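Local coordinates for membrane protein (Acinetobacter baumannii AB307-0294, PDB 5DL5) that forms an outer-membrane beta-barrel of the OprD porin family that probably lets small molecules, possibly including antibiotics, cross into the periplasm, at residues Gly257-Asn262 with Gly267-Glu272. Residues are numbered along the deposited sequence; the frame is centred on the assembly and turned at random.
Sequences GTVAPN and GIAGEE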
loop_
_atom_site.group_PDB
_atom_site.type_symbol
_atom_site.label_atom_id
_atom_site.label_comp_id
_atom_site.label_asym_id
_atom_site.label_seq_id
_atom_site.Cartn_x
_atom_site.Cartn_y
_atom_site.Cartn_z
ATOM N N GLY A 257 16.826 -7.579 -21.344
ATOM C CA GLY A 257 17.756 -6.870 -22.169
ATOM C C GLY A 257 19.105 -6.708 -21.520
ATOM O O GLY A 257 19.492 -7.559 -20.727
ATOM N N THR A 258 19.848 -5.665 -21.948
ATOM C CA THR A 258 21.236 -5.458 -21.492
ATOM C C THR A 258 21.202 -5.156 -19.953
ATOM O O THR A 258 20.584 -4.129 -19.556
ATOM C CB THR A 258 21.915 -4.269 -22.227
ATOM O OG1 THR A 258 21.934 -4.477 -23.667
ATOM C CG2 THR A 258 23.398 -3.998 -21.679
ATOM N N VAL A 259 21.764 -6.065 -19.132
ATOM C CA VAL A 259 22.028 -5.850 -17.727
ATOM C C VAL A 259 23.528 -6.049 -17.456
ATOM O O VAL A 259 24.233 -6.647 -18.233
ATOM C CB VAL A 259 21.306 -6.856 -16.786
ATOM C CG1 VAL A 259 19.811 -6.739 -16.858
ATOM C CG2 VAL A 259 21.685 -8.288 -17.100
ATOM N N ALA A 260 23.970 -5.572 -16.307
ATOM C CA ALA A 260 25.371 -5.772 -15.813
ATOM C C ALA A 260 25.678 -7.187 -15.301
ATOM O O ALA A 260 24.844 -7.815 -14.680
ATOM C CB ALA A 260 25.671 -4.779 -14.696
ATOM N N PRO A 261 26.952 -7.649 -15.459
ATOM C CA PRO A 261 27.325 -9.027 -15.115
ATOM C C PRO A 261 26.853 -9.455 -13.804
ATOM O O PRO A 261 26.553 -10.620 -13.609
ATOM C CB PRO A 261 28.888 -8.992 -15.119
ATOM C CG PRO A 261 29.215 -7.951 -16.184
ATOM C CD PRO A 261 28.050 -6.936 -16.128
ATOM N N ASN A 262 26.807 -8.497 -12.890
ATOM C CA ASN A 262 26.560 -8.745 -11.523
ATOM C C ASN A 262 25.112 -8.563 -11.102
ATOM O O ASN A 262 24.773 -8.768 -9.933
ATOM C CB ASN A 262 27.475 -7.783 -10.753
ATOM C CG ASN A 262 27.629 -8.170 -9.307
ATOM O OD1 ASN A 262 27.491 -9.331 -8.956
ATOM N ND2 ASN A 262 27.905 -7.206 -8.462
ATOM N N GLY A 267 21.233 -6.625 -8.179
ATOM C CA GLY A 267 19.962 -6.027 -8.515
ATOM C C GLY A 267 20.250 -4.715 -9.213
ATOM O O GLY A 267 19.348 -3.994 -9.417
ATOM N N ILE A 268 21.485 -4.417 -9.636
ATOM C CA ILE A 268 21.756 -3.183 -10.276
ATOM C C ILE A 268 21.931 -3.391 -11.761
ATOM O O ILE A 268 22.918 -3.934 -12.186
ATOM C CB ILE A 268 23.010 -2.504 -9.623
ATOM C CG1 ILE A 268 22.655 -2.049 -8.205
ATOM C CG2 ILE A 268 23.538 -1.304 -10.432
ATOM C CD1 ILE A 268 23.874 -1.405 -7.566
ATOM N N ALA A 269 21.002 -2.887 -12.574
ATOM C CA ALA A 269 21.116 -3.105 -14.009
ATOM C C ALA A 269 22.252 -2.353 -14.692
ATOM O O ALA A 269 22.673 -2.791 -15.774
ATOM C CB ALA A 269 19.814 -2.780 -14.746
ATOM N N GLY A 270 22.687 -1.207 -14.133
ATOM C CA GLY A 270 23.702 -0.428 -14.772
ATOM C C GLY A 270 23.182 0.257 -16.026
ATOM O O GLY A 270 23.945 0.903 -16.676
ATOM N N GLU A 271 21.924 0.122 -16.409
ATOM C CA GLU A 271 21.354 1.103 -17.324
ATOM C C GLU A 271 19.895 1.296 -16.991
ATOM O O GLU A 271 19.340 0.521 -16.169
ATOM C CB GLU A 271 21.498 0.677 -18.772
ATOM C CG GLU A 271 20.728 -0.548 -19.140
ATOM C CD GLU A 271 21.042 -0.976 -20.592
ATOM O OE1 GLU A 271 22.239 -1.035 -20.947
ATOM O OE2 GLU A 271 20.070 -1.267 -21.359
ATOM N N GLU A 272 19.320 2.367 -17.556
ATOM C CA GLU A 272 17.930 2.738 -17.257
ATOM C C GLU A 272 17.010 1.576 -17.761
ATOM O O GLU A 272 17.341 0.861 -18.735
ATOM C CB GLU A 272 17.583 4.125 -17.847
ATOM C CG GLU A 272 18.440 5.228 -17.221
ATOM C CD GLU A 272 17.879 6.628 -17.354
ATOM O OE1 GLU A 272 17.520 7.072 -18.466
ATOM O OE2 GLU A 272 17.816 7.327 -16.313
#
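Glu271 CG lies between its own backbone N and carbonyl carbon (chi1 65°), and the chain then runs extended (chi2 -175°), carrying the carboxylate across to Thr258. Thr258 in turn has CG2 anti to the backbone N, and this methyl meets the carboxylate: Thr258 CG2 is 3.3 Å from Glu271 OE1. The two side chains cross at about a right angle. Thr258 O and Glu271 OE2, both acceptors, stand 3.4 Å apart without a bond; Lys273 NZ serves both oxygens, hydrogen-bonded to Thr258 O and in a long, weak ion pair with Glu271 OE2, which probably eases their approach. Farther along, the backbones are joined by a weak, bent hydrogen bond, Ala260 N to Ala269 O at 3.1 Å (132°). Beside it, Ala260 CB rests 3.8 Å from both Ala269 O and Ile268 O, and Val259 CG1 reaches Ala269 CB at 4.5 Å, a loose apolar contact with the buried Ala269. The segments precede and follow the short helix 263-266, run in broadly opposing directions and draw together the two sides of this helical turn, within the long surface connection between adjacent antiparallel barrel strands 233-246 and 273-286; Gly267, leaving that helix with positive phi, is backbone hydrogen-bonded to Thr252 of the same connection.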